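Local coordinates for protein diphthine synthase (Aeropyrum pernix, PDB 1WDE) that probably catalyses the S-adenosyl-L-methionine-dependent trimethylation of a modified histidine in elongation factor 2, forming diphthine on the pathway to diphthamide, at residues G138-L143 with H168-L173; R210-L215 with V248-L253; R158-L163 with A206-L211; G179-P184 with G243-V248. One frame throughout, in Å; residues are numbered along the deposited sequence.

Interaction 1 of 4, residues G138-L143 with H168-L173; sequences GGTVTL and HTTALL
Gly-138 N opens the ladder between strands 138-143 and 168-173 by donating to His-168 O at 2.8 Å, with 170° at the hydrogen. Four backbone bonds follow in parallel register. Thr-170 N reaches Gly-139 O only weakly, at 3.5 Å, whereas Val-141 N to Thr-170 O, Leu-172 N to Val-141 O and Leu-143 N to Leu-172 O are all short, the last at 2.7 Å. Near the weak rung a water lies within bonding distance of Gly-138 O and His-168 O, though it has more acceptors near it than protons to give. Thr-170 OG1 bonds Arg-127, Thr-169 OG1 is held by Asn-162, and the imidazole of His-168 uses both nitrogens, NE2 on Glu-257 and ND1 on Ala-251 N.

On one face Thr-140 and Thr-170 stand side by side, OG1 of the first 3.6 Å from CB of the second. With OG1 of Thr-140 anti to the carbonyl carbon (chi1 -64°), its CG2 falls anti to the backbone N, 3.8 Å from Leu-172 CG. On the other face Val-141 CG2 meets Ala-171 CB at 3.9 Å, and Leu-143 CD1 touches Leu-173 CD2; Leu-143 also packs on Val-155 of helix 153-165, Leu-173 on Pro-184 of helix 184-202.

The strands and helix 153-165 form a beta-alpha-beta unit of the tetrapyrrole-methylase type of fold. Leu-173, probably an S-adenosyl-L-methionine-binding residue, ends the inner strand, and the Leu-172 side chain is about 6 Å from that of Val-96, probably another. Short backbone bonds thus fix a strand end next to the probable cofactor site, with a water near the one long rung.

Interaction 2 of 4, residues R210-L215 with V248-L253; sequences RLPSVL and VIPARL
Val-214 and Val-248 form an antiparallel hydrogen-bonded pair, each residue giving its N-H to the other's carbonyl. Val-214 N to Val-248 O and Val-248 N to Val-214 O both measure 2.8 Å, with 163° and 168° at the hydrogens, and both donors lie in the plane of the carbonyl they approach. The two side chains emerge on the same face of the sheet, where CB of Val-214 is 4.3 Å from CB of Val-248.

This pair joins strands 213-217 and 246-249 in the mixed sheet of the second half of the chain. Strand 213-217 continues the sheet to 225-229, while Ile-249 is backbone-bonded to Thr-169 on the other flank. Beyond Ser-213 and Ile-249 regular pairing gives way to proline-bearing loops.

The apolar contacts lie toward these loops. Leu-211 crosses Ile-249 at about a right angle, its CD1 branch 3.8 Å from Ile-249 CG2; that methyl is anti to the backbone N (chi1 -60° for CG1), while CG1 is turned anti to the carbonyl carbon. The rings of Pro-212 and Pro-250 approach more loosely, CG to CG at 4.4 Å, and Pro-212 also touches Tyr-278 of helix 277-287.

Carbon atoms also lie against carbonyls. Ser-213 CA is 3.3 Å from Val-248 O, and Pro-250 CD lies 3.4 Å from Pro-212 O, a buried carbonyl for which the model offers no hydrogen-bond partner.

Interaction 3 of 4, residues R158-L163 with A206-L211; sequences RIYLNL and ALLARL
Tyr-160 and Leu-208 reach toward each other tip to tip, linking helix 153-165 to the loop that leads from helix 184-202 into strand 213-217. Tyr-160 CG stands anti to the carbonyl carbon (chi1 -73°), and from there the ring extends to the loop. Over one ring face, Leu-208 CD2 makes a CH-pi contact, 3.9 Å from the ring centroid and 22° off the normal. It is displaced toward the hydroxyl-bearing rim, with CZ its nearest ring atom at 3.6 Å. Leu-207 CB lies instead at the ring edge, near its plane. The ring also stacks with Tyr-290.

Among the apolar contacts, Leu-208 CD2 is shared: the same methyl touches Ile-159 CG2 at 4.0 Å and, more loosely, Leu-163 CD1. One turn along the helix from Ile-159, Leu-163 meets Leu-211 tip to tip, CD1 to CD1 at 3.8 Å. Ile-159 also packs on Ile-249, so the hydrophobic layer runs on to strand 246-249.

The polar part centres on the phenol oxygen. Leu-207 N donates to Tyr-160 OH at 3.1 Å, with 160° at the hydrogen, and Asp-195 OD1 of helix 184-202 is a second hydrogen-bond partner of that oxygen. The other carboxylate oxygen of Asp-195 accepts from Leu-208 N. Two successive backbone N-H groups are therefore satisfied at the start of the 3-10 segment 208-210, one by the phenol and one by the acid.

In this buried setting the tyrosine combines apolar and polar roles: its face receives a leucine methyl, while its hydroxyl joins helix 153-165, helix 184-202 and the loop that follows it.

Interaction 4 of 4, residues G179-P184 with G243-V248; sequences GVQLSP and GVYSIV
The loop before helix 184-202, together with the first helix residue Pro-184, packs here against the residues that enter strand 246-249. Leu-173, which probably binds S-adenosyl-L-methionine, is close by: its side chain is about 4 Å from that of Gln-181, and Pro-184 and Tyr-245 touch it as well.

Gln-181 carries the polar half. Its CG is set anti to the backbone N (chi1 -172°), the chain then runs extended, and the amide group ends near the backbone of Gly-243 to Tyr-245. The orientation of that amide is uncertain, since its oxygen and nitrogen are probably interchanged in the model, and no individual bond can be assigned to them. CD, unaffected by this doubt, lies 3.6 Å from both Tyr-245 N and Tyr-245 O. A water bridges the two segments, donating to Leu-182 O at 2.7 Å and weakly to Gly-243 O at 3.3 Å; it sits at the edge of the Tyr-245 ring, in its plane.

Pro-184 supplies the apolar half. Its ring crosses the side chain of Tyr-245 at about a right angle, CG coming obliquely to within 3.7 Å of CD1. Leu-215 touches both. The phenol oxygen of Tyr-245 is bonded to Glu-241 O and Arg-225 NH1. At the helix start, Ser-183 is the N-cap, its OG accepting from Gln-186 N.

What results chemically is a junction with a polar side, where an amide group and a water lie against strand-entry backbone, and a buried proline-tyrosine side that fits the helix start against the sheet.

In the fold
Interactions 1, 2 and 4 all reach the same mixed sheet: 168-173 lies beside 246-249, which in turn lies beside 213-217. Interaction 1 is a parallel backbone ladder at the partly exposed edge; interaction 2 is one buried antiparallel pair with apolar loop contacts, and Thr-169 N to Ile-249 O at 2.9 Å probably bonds one to the other. Interactions 3 and 4 depend on side chains. Interaction 3 is buried and largely apolar around one phenol, and shares Arg-210 and Leu-211 with interaction 2; interaction 4 is partly buried, wetter, and shares Val-248 with it. Interactions 3 and 4 do not touch, their centres about 20 Å apart; interactions 1 and 4 lie nearer the probable cofactor site.

Interaction 1 of 4, residues G138-L143 with H168-L173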
loop_
_atom_site.group_PDB
_atom_site.type_symbol
_atom_site.label_atom_id
_atom_site.label_comp_id
_atom_site.label_asym_id
_atom_site.label_seq_id
_atom_site.Cartn_x
_atom_site.Cartn_y
_atom_site.Cartn_z
ATOM N N GLY A 138 3.010 9.331 7.726
ATOM C CA GLY A 138 2.434 8.712 8.904
ATOM C C GLY A 138 1.758 7.377 8.617
ATOM O O GLY A 138 2.258 6.563 7.820
ATOM N N GLY A 139 0.629 7.142 9.281
ATOM C CA GLY A 139 -0.121 5.905 9.110
ATOM C C GLY A 139 -0.598 5.659 7.678
ATOM O O GLY A 139 -0.731 6.596 6.871
ATOM N N THR A 140 -0.819 4.390 7.350
ATOM C CA THR A 140 -1.284 4.002 6.021
ATOM C C THR A 140 -2.657 3.349 6.161
ATOM O O THR A 140 -2.875 2.564 7.080
ATOM C CB THR A 140 -0.309 2.987 5.354
ATOM O OG1 THR A 140 0.966 3.609 5.145
ATOM C CG2 THR A 140 -0.864 2.507 3.990
ATOM N N VAL A 141 -3.582 3.669 5.262
ATOM C CA VAL A 141 -4.925 3.075 5.310
ATOM C C VAL A 141 -5.211 2.441 3.946
ATOM O O VAL A 141 -4.487 2.689 2.986
ATOM C CB VAL A 141 -6.000 4.143 5.580
ATOM C CG1 VAL A 141 -5.701 4.874 6.893
ATOM C CG2 VAL A 141 -6.039 5.134 4.419
ATOM N N THR A 142 -6.237 1.603 3.868
ATOM C CA THR A 142 -6.593 1.000 2.585
ATOM C C THR A 142 -8.033 1.422 2.296
ATOM O O THR A 142 -8.891 1.287 3.156
ATOM C CB THR A 142 -6.514 -0.541 2.628
ATOM O OG1 THR A 142 -5.183 -0.933 2.981
ATOM C CG2 THR A 142 -6.842 -1.139 1.221
ATOM N N LEU A 143 -8.301 1.956 1.107
ATOM C CA LEU A 143 -9.666 2.378 0.779
ATOM C C LEU A 143 -10.366 1.143 0.206
ATOM O O LEU A 143 -9.994 0.643 -0.857
ATOM C CB LEU A 143 -9.634 3.535 -0.231
ATOM C CG LEU A 143 -8.766 4.731 0.196
ATOM C CD1 LEU A 143 -8.883 5.848 -0.836
ATOM C CD2 LEU A 143 -9.200 5.214 1.592
ATOM N N HIS A 168 1.681 12.928 6.693
ATOM C CA HIS A 168 1.088 12.646 5.380
ATOM C C HIS A 168 0.504 11.235 5.409
ATOM O O HIS A 168 1.129 10.295 5.928
ATOM C CB HIS A 168 2.138 12.682 4.271
ATOM C CG HIS A 168 2.964 13.929 4.226
ATOM N ND1 HIS A 168 2.420 15.193 4.329
ATOM C CD2 HIS A 168 4.281 14.107 3.951
ATOM C CE1 HIS A 168 3.363 16.094 4.112
ATOM N NE2 HIS A 168 4.503 15.461 3.878
ATOM N N THR A 169 -0.691 11.082 4.853
ATOM C CA THR A 169 -1.343 9.782 4.823
ATOM C C THR A 169 -1.050 9.047 3.514
ATOM O O THR A 169 -1.038 9.640 2.428
ATOM C CB THR A 169 -2.884 9.925 4.929
ATOM O OG1 THR A 169 -3.235 10.545 6.173
ATOM C CG2 THR A 169 -3.549 8.558 4.847
ATOM N N THR A 170 -0.787 7.757 3.613
ATOM C CA THR A 170 -0.598 6.978 2.410
ATOM C C THR A 170 -1.910 6.207 2.346
ATOM O O THR A 170 -2.309 5.581 3.327
ATOM C CB THR A 170 0.577 6.000 2.512
ATOM O OG1 THR A 170 1.808 6.739 2.654
ATOM C CG2 THR A 170 0.649 5.156 1.211
ATOM N N ALA A 171 -2.621 6.297 1.229
ATOM C CA ALA A 171 -3.881 5.580 1.127
ATOM C C ALA A 171 -3.803 4.594 -0.028
ATOM O O ALA A 171 -3.647 4.969 -1.201
ATOM C CB ALA A 171 -5.038 6.558 0.937
ATOM N N LEU A 172 -3.892 3.317 0.317
ATOM C CA LEU A 172 -3.824 2.268 -0.683
ATOM C C LEU A 172 -5.233 1.989 -1.206
ATOM O O LEU A 172 -6.234 2.250 -0.534
ATOM C CB LEU A 172 -3.233 0.996 -0.067
ATOM C CG LEU A 172 -1.875 1.107 0.658
ATOM C CD1 LEU A 172 -1.437 -0.300 1.084
ATOM C CD2 LEU A 172 -0.819 1.747 -0.239
ATOM N N LEU A 173 -5.301 1.447 -2.414
ATOM C CA LEU A 173 -6.578 1.121 -3.041
ATOM C C LEU A 173 -6.789 -0.402 -3.024
ATOM O O LEU A 173 -5.888 -1.176 -3.348
ATOM C CB LEU A 173 -6.594 1.628 -4.490
ATOM C CG LEU A 173 -6.495 3.147 -4.699
ATOM C CD1 LEU A 173 -6.139 3.457 -6.130
ATOM C CD2 LEU A 173 -7.811 3.786 -4.319
HETATM O O HOH W 1 1.851 7.583 5.054
#

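Interaction 2 of 4, residues R210-L215 with V248-L253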
loop_
_atom_site.group_PDB
_atom_site.type_symbol
_atom_site.label_atom_id
_atom_site.label_comp_id
_atom_site.label_asym_id
_atom_site.label_seq_id
_atom_site.Cartn_x
_atom_site.Cartn_y
_atom_site.Cartn_z
ATOM N N ARG A 210 -12.093 18.493 0.607
ATOM C CA ARG A 210 -11.381 19.747 0.370
ATOM C C ARG A 210 -9.844 19.689 0.417
ATOM O O ARG A 210 -9.164 20.679 0.121
ATOM C CB ARG A 210 -11.859 20.789 1.369
ATOM C CG ARG A 210 -13.282 21.288 1.130
ATOM C CD ARG A 210 -13.377 22.715 1.651
ATOM N NE ARG A 210 -13.630 22.763 3.075
ATOM C CZ ARG A 210 -13.272 23.756 3.883
ATOM N NH1 ARG A 210 -12.609 24.815 3.429
ATOM N NH2 ARG A 210 -13.628 23.706 5.147
ATOM N N LEU A 211 -9.293 18.549 0.807
ATOM C CA LEU A 211 -7.836 18.411 0.854
ATOM C C LEU A 211 -7.238 18.045 -0.493
ATOM O O LEU A 211 -7.838 17.284 -1.244
ATOM C CB LEU A 211 -7.451 17.294 1.819
ATOM C CG LEU A 211 -7.778 17.506 3.290
ATOM C CD1 LEU A 211 -7.563 16.199 4.050
ATOM C CD2 LEU A 211 -6.886 18.633 3.811
ATOM N N PRO A 212 -6.040 18.571 -0.801
ATOM C CA PRO A 212 -5.365 18.260 -2.059
ATOM C C PRO A 212 -4.828 16.842 -1.849
ATOM O O PRO A 212 -4.830 16.323 -0.719
ATOM C CB PRO A 212 -4.241 19.299 -2.121
ATOM C CG PRO A 212 -3.869 19.459 -0.672
ATOM C CD PRO A 212 -5.255 19.543 -0.012
ATOM N N SER A 213 -4.383 16.206 -2.918
ATOM C CA SER A 213 -3.854 14.854 -2.801
ATOM C C SER A 213 -2.994 14.566 -4.006
ATOM O O SER A 213 -3.048 15.291 -5.001
ATOM C CB SER A 213 -4.997 13.834 -2.697
ATOM O OG SER A 213 -5.783 13.813 -3.887
ATOM N N VAL A 214 -2.183 13.518 -3.912
ATOM C CA VAL A 214 -1.295 13.159 -5.001
ATOM C C VAL A 214 -1.635 11.721 -5.369
ATOM O O VAL A 214 -1.771 10.865 -4.499
ATOM C CB VAL A 214 0.195 13.260 -4.560
ATOM C CG1 VAL A 214 1.112 13.259 -5.779
ATOM C CG2 VAL A 214 0.412 14.532 -3.727
ATOM N N LEU A 215 -1.792 11.478 -6.662
ATOM C CA LEU A 215 -2.114 10.154 -7.182
ATOM C C LEU A 215 -0.805 9.674 -7.809
ATOM O O LEU A 215 -0.257 10.336 -8.685
ATOM C CB LEU A 215 -3.221 10.260 -8.247
ATOM C CG LEU A 215 -3.666 8.909 -8.842
ATOM C CD1 LEU A 215 -4.436 8.109 -7.800
ATOM C CD2 LEU A 215 -4.552 9.156 -10.063
ATOM N N VAL A 248 -1.544 9.777 -1.939
ATOM C CA VAL A 248 -0.962 10.405 -0.777
ATOM C C VAL A 248 -1.833 11.630 -0.480
ATOM O O VAL A 248 -2.096 12.451 -1.373
ATOM C CB VAL A 248 0.513 10.800 -1.015
ATOM C CG1 VAL A 248 1.012 11.700 0.133
ATOM C CG2 VAL A 248 1.368 9.536 -1.089
ATOM N N ILE A 249 -2.339 11.696 0.750
ATOM C CA ILE A 249 -3.159 12.826 1.242
ATOM C C ILE A 249 -2.217 13.514 2.251
ATOM O O ILE A 249 -2.123 13.124 3.413
ATOM C CB ILE A 249 -4.442 12.329 1.953
ATOM C CG1 ILE A 249 -5.288 11.497 0.970
ATOM C CG2 ILE A 249 -5.270 13.540 2.471
ATOM C CD1 ILE A 249 -6.384 10.663 1.668
ATOM N N PRO A 250 -1.539 14.575 1.817
ATOM C CA PRO A 250 -0.598 15.263 2.689
ATOM C C PRO A 250 -1.146 16.097 3.824
ATOM O O PRO A 250 -2.324 16.498 3.821
ATOM C CB PRO A 250 0.200 16.103 1.706
ATOM C CG PRO A 250 -0.855 16.585 0.788
ATOM C CD PRO A 250 -1.834 15.403 0.633
ATOM N N ALA A 251 -0.288 16.288 4.827
ATOM C CA ALA A 251 -0.610 17.162 5.938
ATOM C C ALA A 251 -0.157 18.463 5.298
ATOM O O ALA A 251 0.378 18.450 4.177
ATOM C CB ALA A 251 0.258 16.848 7.157
ATOM N N ARG A 252 -0.340 19.581 5.986
ATOM C CA ARG A 252 0.069 20.863 5.422
ATOM C C ARG A 252 1.521 20.825 4.985
ATOM O O ARG A 252 2.418 20.589 5.798
ATOM C CB ARG A 252 -0.145 21.968 6.457
ATOM C CG ARG A 252 -0.012 23.327 5.882
ATOM C CD ARG A 252 -0.938 24.293 6.578
ATOM N NE ARG A 252 -0.708 25.632 6.077
ATOM C CZ ARG A 252 -1.470 26.675 6.366
ATOM N NH1 ARG A 252 -2.524 26.520 7.158
ATOM N NH2 ARG A 252 -1.162 27.867 5.871
ATOM N N LEU A 253 1.769 21.068 3.699
ATOM C CA LEU A 253 3.124 21.003 3.168
ATOM C C LEU A 253 4.041 22.071 3.696
ATOM O O LEU A 253 3.628 23.206 3.918
ATOM C CB LEU A 253 3.109 21.127 1.641
ATOM C CG LEU A 253 2.342 20.028 0.907
ATOM C CD1 LEU A 253 2.246 20.349 -0.574
ATOM C CD2 LEU A 253 3.044 18.715 1.160
#

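Interaction 3 of 4, residues R158-L163 with A206-L211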
loop_
_atom_site.group_PDB
_atom_site.type_symbol
_atom_site.label_atom_id
_atom_site.label_comp_id
_atom_site.label_asym_id
_atom_site.label_seq_id
_atom_site.Cartn_x
_atom_site.Cartn_y
_atom_site.Cartn_z
ATOM N N ARG A 158 -8.573 7.691 10.861
ATOM C CA ARG A 158 -7.121 7.541 10.904
ATOM C C ARG A 158 -6.456 8.621 10.051
ATOM O O ARG A 158 -5.342 9.084 10.342
ATOM C CB ARG A 158 -6.693 6.135 10.456
ATOM C CG ARG A 158 -7.097 5.029 11.434
ATOM C CD ARG A 158 -6.233 3.772 11.227
ATOM N NE ARG A 158 -4.809 4.049 11.458
ATOM C CZ ARG A 158 -3.811 3.507 10.753
ATOM N NH1 ARG A 158 -4.068 2.646 9.772
ATOM N NH2 ARG A 158 -2.551 3.853 10.996
ATOM N N ILE A 159 -7.141 9.057 9.006
ATOM C CA ILE A 159 -6.571 10.102 8.175
ATOM C C ILE A 159 -6.533 11.387 8.993
ATOM O O ILE A 159 -5.524 12.091 8.985
ATOM C CB ILE A 159 -7.385 10.319 6.887
ATOM C CG1 ILE A 159 -7.321 9.049 6.026
ATOM C CG2 ILE A 159 -6.837 11.532 6.130
ATOM C CD1 ILE A 159 -8.202 9.119 4.745
ATOM N N TYR A 160 -7.615 11.703 9.708
ATOM C CA TYR A 160 -7.588 12.916 10.530
ATOM C C TYR A 160 -6.510 12.805 11.633
ATOM O O TYR A 160 -5.904 13.797 12.019
ATOM C CB TYR A 160 -8.955 13.183 11.175
ATOM C CG TYR A 160 -10.013 13.677 10.207
ATOM C CD1 TYR A 160 -11.038 12.840 9.779
ATOM C CD2 TYR A 160 -10.008 15.001 9.754
ATOM C CE1 TYR A 160 -12.052 13.311 8.917
ATOM C CE2 TYR A 160 -11.001 15.477 8.905
ATOM C CZ TYR A 160 -12.021 14.628 8.491
ATOM O OH TYR A 160 -13.021 15.102 7.679
ATOM N N LEU A 161 -6.281 11.604 12.147
ATOM C CA LEU A 161 -5.262 11.424 13.199
ATOM C C LEU A 161 -3.874 11.776 12.661
ATOM O O LEU A 161 -3.053 12.382 13.360
ATOM C CB LEU A 161 -5.308 9.981 13.730
ATOM C CG LEU A 161 -6.533 9.728 14.631
ATOM C CD1 LEU A 161 -6.562 8.291 15.130
ATOM C CD2 LEU A 161 -6.466 10.694 15.824
ATOM N N ASN A 162 -3.613 11.415 11.409
ATOM C CA ASN A 162 -2.332 11.736 10.791
ATOM C C ASN A 162 -2.262 13.254 10.662
ATOM O O ASN A 162 -1.254 13.886 10.992
ATOM C CB ASN A 162 -2.221 11.146 9.376
ATOM C CG ASN A 162 -1.741 9.705 9.346
ATOM O OD1 ASN A 162 -1.090 9.223 10.263
ATOM N ND2 ASN A 162 -2.034 9.026 8.247
ATOM N N LEU A 163 -3.333 13.843 10.141
ATOM C CA LEU A 163 -3.375 15.286 9.973
ATOM C C LEU A 163 -3.091 16.022 11.279
ATOM O O LEU A 163 -2.315 16.965 11.290
ATOM C CB LEU A 163 -4.733 15.720 9.403
ATOM C CG LEU A 163 -4.952 15.202 7.984
ATOM C CD1 LEU A 163 -6.393 15.428 7.538
ATOM C CD2 LEU A 163 -3.987 15.918 7.048
ATOM N N ALA A 206 -17.390 18.019 7.439
ATOM C CA ALA A 206 -16.642 17.002 6.691
ATOM C C ALA A 206 -15.568 17.794 5.957
ATOM O O ALA A 206 -15.879 18.782 5.287
ATOM C CB ALA A 206 -17.544 16.294 5.708
ATOM N N LEU A 207 -14.308 17.370 6.072
ATOM C CA LEU A 207 -13.219 18.124 5.455
ATOM C C LEU A 207 -12.330 17.448 4.428
ATOM O O LEU A 207 -11.651 18.129 3.677
ATOM C CB LEU A 207 -12.320 18.708 6.559
ATOM C CG LEU A 207 -13.037 19.621 7.553
ATOM C CD1 LEU A 207 -12.157 19.835 8.754
ATOM C CD2 LEU A 207 -13.396 20.944 6.870
ATOM N N LEU A 208 -12.313 16.124 4.397
ATOM C CA LEU A 208 -11.437 15.427 3.455
ATOM C C LEU A 208 -11.583 15.784 1.970
ATOM O O LEU A 208 -10.579 15.868 1.249
ATOM C CB LEU A 208 -11.573 13.906 3.661
ATOM C CG LEU A 208 -11.317 13.401 5.100
ATOM C CD1 LEU A 208 -11.314 11.851 5.125
ATOM C CD2 LEU A 208 -9.954 13.902 5.607
ATOM N N ALA A 209 -12.813 16.018 1.511
ATOM C CA ALA A 209 -13.046 16.342 0.099
ATOM C C ALA A 209 -12.269 17.574 -0.331
ATOM O O ALA A 209 -11.816 17.683 -1.478
ATOM C CB ALA A 209 -14.543 16.552 -0.141
ATOM N N ARG A 210 -12.093 18.493 0.607
ATOM C CA ARG A 210 -11.381 19.747 0.370
ATOM C C ARG A 210 -9.844 19.689 0.417
ATOM O O ARG A 210 -9.164 20.679 0.121
ATOM C CB ARG A 210 -11.859 20.789 1.369
ATOM C CG ARG A 210 -13.282 21.288 1.130
ATOM C CD ARG A 210 -13.377 22.715 1.651
ATOM N NE ARG A 210 -13.630 22.763 3.075
ATOM C CZ ARG A 210 -13.272 23.756 3.883
ATOM N NH1 ARG A 210 -12.609 24.815 3.429
ATOM N NH2 ARG A 210 -13.628 23.706 5.147
ATOM N N LEU A 211 -9.293 18.549 0.807
ATOM C CA LEU A 211 -7.836 18.411 0.854
ATOM C C LEU A 211 -7.238 18.045 -0.493
ATOM O O LEU A 211 -7.838 17.284 -1.244
ATOM C CB LEU A 211 -7.451 17.294 1.819
ATOM C CG LEU A 211 -7.778 17.506 3.290
ATOM C CD1 LEU A 211 -7.563 16.199 4.050
ATOM C CD2 LEU A 211 -6.886 18.633 3.811
#

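Interaction 4 of 4, residues G179-P184 with G243-V248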
loop_
_atom_site.group_PDB
_atom_site.type_symbol
_atom_site.label_atom_id
_atom_site.label_comp_id
_atom_site.label_asym_id
_atom_site.label_seq_id
_atom_site.Cartn_x
_atom_site.Cartn_y
_atom_site.Cartn_z
ATOM N N GLY A 179 -8.078 -9.451 -9.311
ATOM C CA GLY A 179 -6.770 -8.843 -9.164
ATOM C C GLY A 179 -6.827 -7.486 -9.838
ATOM O O GLY A 179 -5.826 -6.961 -10.319
ATOM N N VAL A 180 -8.029 -6.924 -9.883
ATOM C CA VAL A 180 -8.245 -5.623 -10.492
ATOM C C VAL A 180 -8.298 -4.550 -9.403
ATOM O O VAL A 180 -9.075 -4.653 -8.457
ATOM C CB VAL A 180 -9.556 -5.624 -11.298
ATOM C CG1 VAL A 180 -9.902 -4.209 -11.759
ATOM C CG2 VAL A 180 -9.405 -6.562 -12.492
ATOM N N GLN A 181 -7.473 -3.519 -9.529
ATOM C CA GLN A 181 -7.475 -2.483 -8.502
ATOM C C GLN A 181 -8.675 -1.560 -8.576
ATOM O O GLN A 181 -9.166 -1.213 -9.658
ATOM C CB GLN A 181 -6.203 -1.653 -8.560
ATOM C CG GLN A 181 -6.070 -0.676 -7.369
ATOM C CD GLN A 181 -4.762 0.082 -7.393
ATOM O OE1 GLN A 181 -3.939 -0.035 -6.472
ATOM N NE2 GLN A 181 -4.558 0.868 -8.442
ATOM N N LEU A 182 -9.164 -1.196 -7.402
ATOM C CA LEU A 182 -10.282 -0.272 -7.266
ATOM C C LEU A 182 -9.800 1.023 -7.927
ATOM O O LEU A 182 -8.629 1.383 -7.792
ATOM C CB LEU A 182 -10.528 -0.018 -5.781
ATOM C CG LEU A 182 -11.905 0.293 -5.205
ATOM C CD1 LEU A 182 -11.682 1.276 -4.086
ATOM C CD2 LEU A 182 -12.861 0.865 -6.235
ATOM N N SER A 183 -10.674 1.720 -8.644
ATOM C CA SER A 183 -10.258 2.961 -9.295
ATOM C C SER A 183 -10.157 4.069 -8.261
ATOM O O SER A 183 -10.857 4.042 -7.253
ATOM C CB SER A 183 -11.275 3.395 -10.366
ATOM O OG SER A 183 -12.512 3.749 -9.769
ATOM N N PRO A 184 -9.281 5.063 -8.502
ATOM C CA PRO A 184 -9.108 6.189 -7.573
ATOM C C PRO A 184 -10.437 6.879 -7.314
ATOM O O PRO A 184 -10.801 7.155 -6.163
ATOM C CB PRO A 184 -8.113 7.088 -8.307
ATOM C CG PRO A 184 -7.244 6.087 -9.021
ATOM C CD PRO A 184 -8.279 5.115 -9.582
ATOM N N GLY A 243 -4.327 2.104 -13.918
ATOM C CA GLY A 243 -2.979 2.000 -13.390
ATOM C C GLY A 243 -3.020 1.414 -11.996
ATOM O O GLY A 243 -4.096 1.236 -11.438
ATOM N N VAL A 244 -1.855 1.086 -11.449
ATOM C CA VAL A 244 -1.772 0.544 -10.094
ATOM C C VAL A 244 -1.300 1.749 -9.290
ATOM O O VAL A 244 -0.129 2.107 -9.311
ATOM C CB VAL A 244 -0.740 -0.584 -10.022
ATOM C CG1 VAL A 244 -0.811 -1.274 -8.665
ATOM C CG2 VAL A 244 -0.990 -1.575 -11.149
ATOM N N TYR A 245 -2.239 2.398 -8.617
ATOM C CA TYR A 245 -1.937 3.606 -7.864
ATOM C C TYR A 245 -2.019 3.472 -6.359
ATOM O O TYR A 245 -2.590 2.528 -5.819
ATOM C CB TYR A 245 -2.944 4.728 -8.193
ATOM C CG TYR A 245 -3.083 5.112 -9.640
ATOM C CD1 TYR A 245 -4.127 4.610 -10.424
ATOM C CD2 TYR A 245 -2.198 6.013 -10.214
ATOM C CE1 TYR A 245 -4.289 5.011 -11.755
ATOM C CE2 TYR A 245 -2.343 6.424 -11.533
ATOM C CZ TYR A 245 -3.389 5.928 -12.299
ATOM O OH TYR A 245 -3.540 6.413 -13.575
ATOM N N SER A 246 -1.455 4.485 -5.707
ATOM C CA SER A 246 -1.557 4.656 -4.273
ATOM C C SER A 246 -1.843 6.153 -4.231
ATOM O O SER A 246 -1.524 6.892 -5.187
ATOM C CB SER A 246 -0.261 4.268 -3.531
ATOM O OG SER A 246 0.845 5.010 -4.001
ATOM N N ILE A 247 -2.485 6.604 -3.159
ATOM C CA ILE A 247 -2.817 8.006 -3.028
ATOM C C ILE A 247 -2.126 8.597 -1.797
ATOM O O ILE A 247 -2.052 7.961 -0.755
ATOM C CB ILE A 247 -4.350 8.162 -2.901
ATOM C CG1 ILE A 247 -5.024 7.766 -4.227
ATOM C CG2 ILE A 247 -4.709 9.591 -2.549
ATOM C CD1 ILE A 247 -6.516 7.617 -4.112
ATOM N N VAL A 248 -1.544 9.777 -1.939
ATOM C CA VAL A 248 -0.962 10.405 -0.777
ATOM C C VAL A 248 -1.833 11.630 -0.480
ATOM O O VAL A 248 -2.096 12.451 -1.373
ATOM C CB VAL A 248 0.513 10.800 -1.015
ATOM C CG1 VAL A 248 1.012 11.700 0.133
ATOM C CG2 VAL A 248 1.368 9.536 -1.089
HETATM O O HOH W 2 -6.793 2.032 -9.690
#